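PDB 4MT4: CmeC from Campylobacter jejuni, which probably serves as the outer membrane channel of an efflux system, a trimer of the outer membrane factor family through which substrates would leave the cell. Local coordinates for residues P83-S88 / L118-E123; P298-T303 / G328-P333. All coordinates share one frame; numbering follows the deposited sequence.

Contact 1 (83-88 with 118-123) and contact 2 (298-303 with 328-333) are two surface strand pairings in one four-stranded antiparallel sheet, their centres about 16 Å apart. Strands 109-124 and 299-310 are neighbours in that sheet, so the contacts meet along their inner edges: the backbone O of Y122 lies 2.7 Å from the N of L302, a probable hydrogen bond. On each outer edge a different neighbouring subunit carries the sheet onward. Both contacts have a polar, water-bearing face and an apolar one. Charged D86 and K84 mark the polar face of contact 1, serines and a threonine that of contact 2, and detergent touches both.

Contact 1. Residues P83-S88 / L118-E123; sequences PKFDGS and LNLSYE. With C8E ((hydroxyethyloxy)tri(ethyloxy)octane), chain Q.
Y122 holds CG anti to its backbone N (chi1 -169°), which sets its ring beside P83, while N119 keeps CG anti to its carbonyl carbon (chi1 -62°) and so brings its amide to S88. P83 CD sits over the middle of the Y122 ring, 3.9 Å from the centroid, a CH-pi contact on one face. L120, which shares the apolar face with F85, carries CG anti to the backbone N, and its CD1 touches both P83 CB at 3.7 Å and F85 CE1 at 3.8 Å. The tyrosine hydroxyl is held by the carbonyl of L81.

The face carrying K84, D86, N119 and S121 is polar. S88 OG donates to N119 OD1 at 2.8 Å, in the plane of the amide and on a lone pair. Water 1 donates to D86 OD1 at 2.6 Å and hydrogen-bonds K84 O and S121 OG, tying the two strands through solvent. The charged ends look across the subunit boundary, where K84 forms a salt bridge with E339 of the second subunit and D86 OD2 bonds H336 of that subunit.

Between the two faces, the backbones pair K84 with S121 and D86 with N119 in hydrogen-bonded pairs; the bond from N119 N to D86 O is short, 2.6 Å, and arrives nearly along the C=O axis. The polyether head of a detergent lies against L118, its C11 3.6 Å from L118 CD2. F85 to S88 pair in turn with a strand of the second subunit, as expected of the trimeric beta-barrel of outer membrane factors, to which each chain contributes four strands.

Contact 2. Residues P298-T303 / G328-P333; sequences PSLSLT and GNFTLP. With C8E ((hydroxyethyloxy)tri(ethyloxy)octane), chain U; C8E ((hydroxyethyloxy)tri(ethyloxy)octane), chain C.
Strands 299-303 and 328-333 run antiparallel at 160° with axes 4.7 Å apart, and four backbone hydrogen bonds join S299 to T331 and S301 to N329. The carbonyl of S301 also receives a CA-H...O contact from G328, whose CA is 3.2 Å from S301 O.

On the apolar face L300 and F330 cross obliquely. L300 holds CG anti to its backbone N (chi1 179°), and the second torsion then turns CD1 over one face of the F330 ring, 3.6 Å from the centroid and displaced toward the rim, a CH-pi contact. L300 CD2 also touches F330 CZ, so both methyls of the leucine meet the ring. Farther along, P298 and L332 lie side by side, P298 CG meeting L332 CG at 3.6 Å.

Hydroxyls and one water occupy the opposite face. S299 and T331 each place their oxygen between the backbone N and the carbonyl carbon, so OG of S299 and OG1 of T331 face each other at 2.4 Å. Water 2 donates to N329 O at 2.6 Å and hydrogen-bonds S301 OG and T331 OG1, bridging both strands above the backbone. S301 OG also lies close to E123 OE2.

Detergent meets the apolar face in two places: the polyether end of one molecule brings C19 to 3.8 Å from L332 CD1, while the octyl tail of another packs on L302 and passes G328. P298 O accepts a hydrogen bond from W127, and L300 and L302 pack on I124 of strand 109-124. G328 to F330, with L332 and P333, pair with a strand of the third subunit. This is the second beta hairpin of the chain, a segment of the membrane barrel that outer membrane factor trimers build jointly, its apolar face lying against detergent.

Contact 1. Residues P83-S88 / L118-E123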
ATOM      1  N   PRO B  83      25.789 -33.468  -3.659  1.00 47.91           N
ATOM      2  CA  PRO B  83      26.727 -33.558  -2.535  1.00 50.25           C
ATOM      3  C   PRO B  83      27.685 -32.372  -2.474  1.00 49.64           C
ATOM      4  O   PRO B  83      28.206 -31.938  -3.501  1.00 52.84           O
ATOM      5  CB  PRO B  83      27.489 -34.858  -2.816  1.00 45.49           C
ATOM      6  CG  PRO B  83      27.360 -35.061  -4.286  1.00 52.95           C
ATOM      7  CD  PRO B  83      25.992 -34.557  -4.629  1.00 52.00           C
ATOM      8  N   LYS B  84      27.912 -31.862  -1.269  1.00 45.49           N
ATOM      9  CA  LYS B  84      28.793 -30.720  -1.067  1.00 51.49           C
ATOM     10  C   LYS B  84      30.199 -31.167  -0.673  1.00 60.43           C
ATOM     11  O   LYS B  84      30.368 -32.116   0.093  1.00 48.45           O
ATOM     12  CB  LYS B  84      28.215 -29.790   0.001  1.00 50.27           C
ATOM     13  CG  LYS B  84      26.813 -29.293  -0.309  1.00 51.97           C
ATOM     14  CD  LYS B  84      26.797 -28.477  -1.592  1.00 54.91           C
ATOM     15  CE  LYS B  84      25.388 -28.037  -1.952  1.00 53.14           C
ATOM     16  NZ  LYS B  84      24.755 -27.242  -0.865  1.00 61.29           N
ATOM     17  N   PHE B  85      31.206 -30.484  -1.205  1.00 50.65           N
ATOM     18  CA  PHE B  85      32.591 -30.800  -0.882  1.00 50.68           C
ATOM     19  C   PHE B  85      33.294 -29.602  -0.253  1.00 55.89           C
ATOM     20  O   PHE B  85      33.260 -28.495  -0.790  1.00 51.72           O
ATOM     21  CB  PHE B  85      33.346 -31.259  -2.130  1.00 50.59           C
ATOM     22  CG  PHE B  85      32.854 -32.561  -2.691  1.00 58.24           C
ATOM     23  CD1 PHE B  85      33.314 -33.765  -2.187  1.00 45.56           C
ATOM     24  CD2 PHE B  85      31.931 -32.579  -3.724  1.00 55.76           C
ATOM     25  CE1 PHE B  85      32.862 -34.965  -2.701  1.00 49.20           C
ATOM     26  CE2 PHE B  85      31.476 -33.775  -4.243  1.00 67.81           C
ATOM     27  CZ  PHE B  85      31.942 -34.970  -3.730  1.00 55.54           C
ATOM     28  N   ASP B  86      33.926 -29.836   0.892  1.00 46.00           N
ATOM     29  CA  ASP B  86      34.624 -28.778   1.611  1.00 47.05           C
ATOM     30  C   ASP B  86      36.004 -29.226   2.081  1.00 51.89           C
ATOM     31  O   ASP B  86      36.231 -30.406   2.355  1.00 44.92           O
ATOM     32  CB  ASP B  86      33.800 -28.310   2.813  1.00 48.05           C
ATOM     33  CG  ASP B  86      32.462 -27.722   2.411  1.00 68.14           C
ATOM     34  OD1 ASP B  86      31.492 -28.495   2.266  1.00 65.82           O
ATOM     35  OD2 ASP B  86      32.377 -26.486   2.245  1.00 61.20           O
ATOM     36  N   GLY B  87      36.923 -28.271   2.170  1.00 47.14           N
ATOM     37  CA  GLY B  87      38.248 -28.532   2.695  1.00 43.16           C
ATOM     38  C   GLY B  87      38.331 -28.052   4.127  1.00 53.45           C
ATOM     39  O   GLY B  87      37.666 -27.086   4.500  1.00 44.02           O
ATOM     40  N   SER B  88      39.137 -28.728   4.937  1.00 50.84           N
ATOM     41  CA  SER B  88      39.267 -28.370   6.343  1.00 46.85           C
ATOM     42  C   SER B  88      40.671 -28.628   6.879  1.00 49.05           C
ATOM     43  O   SER B  88      41.354 -29.558   6.452  1.00 55.66           O
ATOM     44  CB  SER B  88      38.246 -29.136   7.186  1.00 49.38           C
ATOM     45  OG  SER B  88      38.521 -30.527   7.181  1.00 56.20           O
ATOM     46  N   LEU B 118      39.604 -33.498   2.780  1.00 58.85           N
ATOM     47  CA  LEU B 118      38.365 -33.151   2.089  1.00 40.27           C
ATOM     48  C   LEU B 118      37.153 -33.705   2.831  1.00 55.39           C
ATOM     49  O   LEU B 118      37.213 -34.789   3.410  1.00 48.78           O
ATOM     50  CB  LEU B 118      38.367 -33.675   0.650  1.00 50.16           C
ATOM     51  CG  LEU B 118      39.402 -33.136  -0.344  1.00 63.69           C
ATOM     52  CD1 LEU B 118      39.739 -31.674  -0.067  1.00 67.99           C
ATOM     53  CD2 LEU B 118      40.654 -34.001  -0.361  1.00 59.49           C
ATOM     54  N   ASN B 119      36.051 -32.962   2.801  1.00 49.64           N
ATOM     55  CA  ASN B 119      34.834 -33.393   3.476  1.00 48.46           C
ATOM     56  C   ASN B 119      33.660 -33.589   2.523  1.00 50.82           C
ATOM     57  O   ASN B 119      33.430 -32.781   1.626  1.00 54.62           O
ATOM     58  CB  ASN B 119      34.448 -32.389   4.565  1.00 47.51           C
ATOM     59  CG  ASN B 119      35.507 -32.264   5.641  1.00 59.04           C
ATOM     60  OD1 ASN B 119      36.291 -31.315   5.648  1.00 58.79           O
ATOM     61  ND2 ASN B 119      35.539 -33.226   6.555  1.00 50.55           N
ATOM     62  N   LEU B 120      32.922 -34.674   2.727  1.00 50.77           N
ATOM     63  CA  LEU B 120      31.708 -34.936   1.968  1.00 44.33           C
ATOM     64  C   LEU B 120      30.482 -34.757   2.853  1.00 60.38           C
ATOM     65  O   LEU B 120      30.432 -35.269   3.967  1.00 56.10           O
ATOM     66  CB  LEU B 120      31.729 -36.347   1.378  1.00 61.53           C
ATOM     67  CG  LEU B 120      30.394 -36.879   0.846  1.00 58.91           C
ATOM     68  CD1 LEU B 120      30.035 -36.221  -0.477  1.00 54.24           C
ATOM     69  CD2 LEU B 120      30.418 -38.396   0.716  1.00 59.68           C
ATOM     70  N   SER B 121      29.499 -34.019   2.354  1.00 50.70           N
ATOM     71  CA  SER B 121      28.228 -33.870   3.049  1.00 41.54           C
ATOM     72  C   SER B 121      27.082 -33.938   2.046  1.00 46.72           C
ATOM     73  O   SER B 121      26.993 -33.113   1.136  1.00 54.34           O
ATOM     74  CB  SER B 121      28.181 -32.556   3.830  1.00 37.01           C
ATOM     75  OG  SER B 121      28.341 -31.441   2.969  1.00 74.50           O
ATOM     76  N   TYR B 122      26.216 -34.932   2.208  1.00 53.56           N
ATOM     77  CA  TYR B 122      25.121 -35.151   1.271  1.00 48.56           C
ATOM     78  C   TYR B 122      23.850 -35.591   1.988  1.00 54.98           C
ATOM     79  O   TYR B 122      23.841 -36.588   2.708  1.00 42.57           O
ATOM     80  CB  TYR B 122      25.516 -36.197   0.226  1.00 48.54           C
ATOM     81  CG  TYR B 122      24.562 -36.295  -0.944  1.00 55.72           C
ATOM     82  CD1 TYR B 122      23.755 -35.222  -1.304  1.00 50.85           C
ATOM     83  CD2 TYR B 122      24.461 -37.467  -1.684  1.00 48.08           C
ATOM     84  CE1 TYR B 122      22.881 -35.311  -2.370  1.00 46.17           C
ATOM     85  CE2 TYR B 122      23.589 -37.566  -2.752  1.00 49.85           C
ATOM     86  CZ  TYR B 122      22.802 -36.484  -3.091  1.00 58.70           C
ATOM     87  OH  TYR B 122      21.932 -36.577  -4.154  1.00 62.18           O
ATOM     88  N   GLU B 123      22.776 -34.839   1.783  1.00 42.78           N
ATOM     89  CA  GLU B 123      21.482 -35.186   2.350  1.00 46.69           C
ATOM     90  C   GLU B 123      20.676 -35.996   1.340  1.00 41.68           C
ATOM     91  O   GLU B 123      20.265 -35.474   0.303  1.00 48.46           O
ATOM     92  CB  GLU B 123      20.716 -33.926   2.760  1.00 53.60           C
ATOM     93  CG  GLU B 123      19.911 -34.073   4.045  1.00 71.42           C
ATOM     94  CD  GLU B 123      20.795 -34.179   5.273  1.00 82.93           C
ATOM     95  OE1 GLU B 123      21.938 -33.676   5.233  1.00 76.09           O
ATOM     96  OE2 GLU B 123      20.345 -34.765   6.279  1.00 90.79           O
TER
HETATM   97  C1  C8E Q 505      43.585 -44.933   0.030  1.00 83.85           C
HETATM   98  C2  C8E Q 505      43.201 -43.519  -0.248  1.00 66.63           C
HETATM   99  C3  C8E Q 505      44.234 -42.620  -0.836  1.00 74.09           C
HETATM  100  C4  C8E Q 505      44.739 -41.502   0.012  1.00 72.90           C
HETATM  101  C5  C8E Q 505      45.065 -40.215  -0.666  1.00 81.65           C
HETATM  102  C6  C8E Q 505      45.382 -39.044   0.199  1.00 83.37           C
HETATM  103  C7  C8E Q 505      45.004 -37.689  -0.296  1.00 75.89           C
HETATM  104  C8  C8E Q 505      44.856 -36.614   0.728  1.00 77.87           C
HETATM  105  O9  C8E Q 505      44.037 -35.542   0.443  1.00 80.72           O
HETATM  106  C10 C8E Q 505      43.807 -34.602   1.424  1.00 65.03           C
HETATM  107  C11 C8E Q 505      43.865 -33.162   1.042  1.00 71.31           C
HETATM  108  O12 C8E Q 505      43.563 -32.237   2.017  1.00 72.86           O
HETATM  109  C13 C8E Q 505      42.919 -31.067   1.677  1.00 71.79           C
HETATM  110  C14 C8E Q 505      43.356 -29.821   2.370  1.00 72.64           C
HETATM  111  O15 C8E Q 505      42.379 -28.965   2.832  1.00 61.35           O
HETATM  112  C16 C8E Q 505      42.488 -27.618   2.566  1.00 57.54           C
HETATM  113  C17 C8E Q 505      41.886 -26.662   3.536  1.00 70.19           C
HETATM  114  O18 C8E Q 505      42.207 -25.326   3.415  1.00 93.99           O
HETATM  115  C19 C8E Q 505      42.368 -24.759   2.167  1.00100.51           C
HETATM  116  C20 C8E Q 505      43.740 -24.352   1.743  1.00109.92           C
HETATM  117  O21 C8E Q 505      43.972 -24.138   0.398  1.00 90.01           O
HETATM  118  O   HOH W   1      31.166 -31.039   2.824  1.00 51.34           O

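Contact 2. Residues P298-T303 / G328-P333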
ATOM      1  N   PRO B 298      11.809 -40.315   8.060  1.00 48.87           N
ATOM      2  CA  PRO B 298      13.243 -40.446   8.353  1.00 46.76           C
ATOM      3  C   PRO B 298      14.142 -39.713   7.360  1.00 40.02           C
ATOM      4  O   PRO B 298      13.989 -39.869   6.149  1.00 50.66           O
ATOM      5  CB  PRO B 298      13.479 -41.958   8.266  1.00 40.28           C
ATOM      6  CG  PRO B 298      12.160 -42.562   8.575  1.00 55.59           C
ATOM      7  CD  PRO B 298      11.142 -41.629   7.997  1.00 40.80           C
ATOM      8  N   SER B 299      15.074 -38.921   7.882  1.00 42.95           N
ATOM      9  CA  SER B 299      16.056 -38.234   7.055  1.00 46.11           C
ATOM     10  C   SER B 299      17.381 -38.987   7.073  1.00 54.14           C
ATOM     11  O   SER B 299      17.798 -39.492   8.114  1.00 52.11           O
ATOM     12  CB  SER B 299      16.257 -36.796   7.537  1.00 44.91           C
ATOM     13  OG  SER B 299      16.728 -36.769   8.874  1.00 59.23           O
ATOM     14  N   LEU B 300      18.040 -39.064   5.921  1.00 51.42           N
ATOM     15  CA  LEU B 300      19.318 -39.761   5.821  1.00 53.26           C
ATOM     16  C   LEU B 300      20.438 -38.805   5.424  1.00 46.04           C
ATOM     17  O   LEU B 300      20.339 -38.096   4.422  1.00 50.57           O
ATOM     18  CB  LEU B 300      19.225 -40.914   4.818  1.00 52.19           C
ATOM     19  CG  LEU B 300      20.500 -41.731   4.582  1.00 51.70           C
ATOM     20  CD1 LEU B 300      21.016 -42.319   5.887  1.00 47.49           C
ATOM     21  CD2 LEU B 300      20.254 -42.828   3.555  1.00 57.69           C
ATOM     22  N   SER B 301      21.503 -38.792   6.217  1.00 59.58           N
ATOM     23  CA  SER B 301      22.628 -37.897   5.982  1.00 47.54           C
ATOM     24  C   SER B 301      23.917 -38.672   5.735  1.00 51.23           C
ATOM     25  O   SER B 301      24.266 -39.575   6.495  1.00 54.13           O
ATOM     26  CB  SER B 301      22.803 -36.946   7.166  1.00 44.28           C
ATOM     27  OG  SER B 301      21.592 -36.270   7.451  1.00 71.54           O
ATOM     28  N   LEU B 302      24.623 -38.313   4.668  1.00 52.22           N
ATOM     29  CA  LEU B 302      25.876 -38.971   4.322  1.00 43.39           C
ATOM     30  C   LEU B 302      27.064 -38.046   4.559  1.00 52.68           C
ATOM     31  O   LEU B 302      27.066 -36.899   4.121  1.00 52.97           O
ATOM     32  CB  LEU B 302      25.853 -39.436   2.865  1.00 45.59           C
ATOM     33  CG  LEU B 302      25.630 -40.930   2.610  1.00 62.02           C
ATOM     34  CD1 LEU B 302      24.362 -41.424   3.291  1.00 63.77           C
ATOM     35  CD2 LEU B 302      25.585 -41.212   1.115  1.00 61.90           C
ATOM     36  N   THR B 303      28.069 -38.556   5.264  1.00 57.89           N
ATOM     37  CA  THR B 303      29.296 -37.807   5.507  1.00 48.61           C
ATOM     38  C   THR B 303      30.520 -38.632   5.129  1.00 54.74           C
ATOM     39  O   THR B 303      30.523 -39.853   5.264  1.00 56.64           O
ATOM     40  CB  THR B 303      29.415 -37.368   6.979  1.00 53.03           C
ATOM     41  OG1 THR B 303      29.276 -38.508   7.836  1.00 65.18           O
ATOM     42  CG2 THR B 303      28.339 -36.348   7.322  1.00 51.74           C
ATOM     43  N   GLY B 328      26.679 -42.735   7.721  1.00 52.15           N
ATOM     44  CA  GLY B 328      25.287 -42.473   7.413  1.00 50.85           C
ATOM     45  C   GLY B 328      24.515 -42.309   8.705  1.00 47.53           C
ATOM     46  O   GLY B 328      24.814 -42.976   9.694  1.00 44.27           O
ATOM     47  N   ASN B 329      23.525 -41.421   8.705  1.00 51.60           N
ATOM     48  CA  ASN B 329      22.745 -41.165   9.910  1.00 49.52           C
ATOM     49  C   ASN B 329      21.250 -41.026   9.637  1.00 52.07           C
ATOM     50  O   ASN B 329      20.825 -40.156   8.879  1.00 48.20           O
ATOM     51  CB  ASN B 329      23.256 -39.903  10.612  1.00 60.22           C
ATOM     52  CG  ASN B 329      22.549 -39.642  11.924  1.00 67.26           C
ATOM     53  OD1 ASN B 329      22.180 -40.572  12.641  1.00 68.33           O
ATOM     54  ND2 ASN B 329      22.350 -38.369  12.244  1.00 72.84           N
ATOM     55  N   PHE B 330      20.459 -41.892  10.262  1.00 53.13           N
ATOM     56  CA  PHE B 330      19.007 -41.801  10.180  1.00 48.63           C
ATOM     57  C   PHE B 330      18.447 -41.079  11.401  1.00 52.39           C
ATOM     58  O   PHE B 330      18.858 -41.345  12.528  1.00 53.42           O
ATOM     59  CB  PHE B 330      18.378 -43.193  10.055  1.00 51.51           C
ATOM     60  CG  PHE B 330      18.322 -43.715   8.646  1.00 54.75           C
ATOM     61  CD1 PHE B 330      17.369 -43.243   7.758  1.00 67.10           C
ATOM     62  CD2 PHE B 330      19.209 -44.686   8.214  1.00 70.43           C
ATOM     63  CE1 PHE B 330      17.308 -43.721   6.464  1.00 60.31           C
ATOM     64  CE2 PHE B 330      19.154 -45.170   6.921  1.00 71.90           C
ATOM     65  CZ  PHE B 330      18.202 -44.686   6.045  1.00 77.49           C
ATOM     66  N   THR B 331      17.519 -40.155  11.172  1.00 46.76           N
ATOM     67  CA  THR B 331      16.815 -39.485  12.261  1.00 47.91           C
ATOM     68  C   THR B 331      15.311 -39.495  12.008  1.00 48.93           C
ATOM     69  O   THR B 331      14.855 -39.200  10.904  1.00 53.87           O
ATOM     70  CB  THR B 331      17.289 -38.032  12.453  1.00 54.50           C
ATOM     71  OG1 THR B 331      17.197 -37.322  11.212  1.00 69.01           O
ATOM     72  CG2 THR B 331      18.729 -37.997  12.951  1.00 56.60           C
ATOM     73  N   LEU B 332      14.549 -39.834  13.042  1.00 50.84           N
ATOM     74  CA  LEU B 332      13.106 -40.000  12.922  1.00 42.14           C
ATOM     75  C   LEU B 332      12.403 -39.454  14.161  1.00 52.98           C
ATOM     76  O   LEU B 332      12.566 -39.992  15.255  1.00 54.66           O
ATOM     77  CB  LEU B 332      12.760 -41.479  12.725  1.00 60.58           C
ATOM     78  CG  LEU B 332      11.453 -41.946  12.068  1.00 57.91           C
ATOM     79  CD1 LEU B 332      10.850 -43.098  12.863  1.00 50.78           C
ATOM     80  CD2 LEU B 332      10.431 -40.833  11.871  1.00 54.73           C
ATOM     81  N   PRO B 333      11.620 -38.377  13.992  1.00 50.38           N
ATOM     82  CA  PRO B 333      10.830 -37.838  15.104  1.00 46.98           C
ATOM     83  C   PRO B 333       9.785 -38.832  15.602  1.00 42.33           C
ATOM     84  O   PRO B 333       9.112 -39.479  14.797  1.00 42.05           O
ATOM     85  CB  PRO B 333      10.163 -36.600  14.494  1.00 52.01           C
ATOM     86  CG  PRO B 333      10.181 -36.845  13.019  1.00 53.08           C
ATOM     87  CD  PRO B 333      11.459 -37.578  12.766  1.00 46.75           C
TER
HETATM   88  C1  C8E U 502      16.989 -50.896  31.400  1.00 74.82           C
HETATM   89  C2  C8E U 502      17.087 -50.795  29.916  1.00 51.13           C
HETATM   90  C3  C8E U 502      16.263 -51.733  29.102  1.00 70.82           C
HETATM   91  C4  C8E U 502      16.593 -51.866  27.654  1.00 75.11           C
HETATM   92  C5  C8E U 502      15.675 -51.231  26.666  1.00 65.35           C
HETATM   93  C6  C8E U 502      16.130 -51.194  25.247  1.00 52.69           C
HETATM   94  C7  C8E U 502      15.276 -50.469  24.263  1.00 56.78           C
HETATM   95  C8  C8E U 502      15.930 -50.042  22.996  1.00 66.94           C
HETATM   96  O9  C8E U 502      15.283 -49.119  22.204  1.00 63.70           O
HETATM   97  C10 C8E U 502      15.844 -48.773  20.993  1.00 53.27           C
HETATM   98  C11 C8E U 502      14.925 -48.534  19.844  1.00 69.67           C
HETATM   99  O12 C8E U 502      15.485 -48.064  18.677  1.00 75.81           O
HETATM  100  C13 C8E U 502      14.735 -47.305  17.807  1.00 65.83           C
HETATM  101  C14 C8E U 502      15.482 -46.593  16.731  1.00 60.73           C
HETATM  102  O15 C8E U 502      14.808 -46.278  15.572  1.00 75.87           O
HETATM  103  C16 C8E U 502      15.539 -45.986  14.443  1.00 71.21           C
HETATM  104  C17 C8E U 502      15.249 -44.704  13.742  1.00 59.41           C
HETATM  105  O18 C8E U 502      14.694 -44.788  12.484  1.00 94.80           O
HETATM  106  C19 C8E U 502      13.628 -45.638  12.270  1.00108.42           C
HETATM  107  C20 C8E U 502      13.006 -45.651  10.913  1.00 98.33           C
HETATM  108  O21 C8E U 502      12.237 -46.741  10.556  1.00 88.30           O
HETATM  109  C1  C8E C 504      23.529 -43.522  -1.294  1.00 83.36           C
HETATM  110  C2  C8E C 504      23.669 -44.326  -0.046  1.00 83.77           C
HETATM  111  C3  C8E C 504      24.866 -45.206   0.078  1.00 98.69           C
HETATM  112  C4  C8E C 504      25.045 -45.962   1.351  1.00102.73           C
HETATM  113  C5  C8E C 504      25.557 -45.228   2.544  1.00 96.64           C
HETATM  114  C6  C8E C 504      25.439 -45.918   3.862  1.00 98.12           C
HETATM  115  C7  C8E C 504      26.180 -45.351   5.024  1.00 75.52           C
HETATM  116  C8  C8E C 504      27.614 -45.732   5.175  1.00 63.14           C
HETATM  117  O9  C8E C 504      27.954 -46.536   6.240  1.00 69.79           O
HETATM  118  C10 C8E C 504      29.282 -46.848   6.451  1.00 66.86           C
HETATM  119  C11 C8E C 504      29.598 -48.096   7.203  1.00 46.67           C
HETATM  120  O12 C8E C 504      29.463 -49.292   6.532  1.00 67.95           O
HETATM  121  C13 C8E C 504      29.769 -50.472   7.171  1.00 64.27           C
HETATM  122  C14 C8E C 504      29.952 -51.685   6.324  1.00 59.12           C
HETATM  123  O15 C8E C 504      30.237 -52.863   6.978  1.00 86.06           O
HETATM  124  C16 C8E C 504      29.403 -53.274   7.993  1.00 61.76           C
HETATM  125  C17 C8E C 504      29.780 -54.514   8.722  1.00 58.40           C
HETATM  126  O18 C8E C 504      29.351 -54.628  10.024  1.00 78.39           O
HETATM  127  C19 C8E C 504      29.987 -55.513  10.866  1.00 46.30           C
HETATM  128  C20 C8E C 504      30.117 -56.922  10.396  1.00 75.97           C
HETATM  129  O21 C8E C 504      30.915 -57.780  11.129  1.00 80.10           O
HETATM  130  O   HOH W   2      19.760 -37.820   9.390  1.00 54.75           O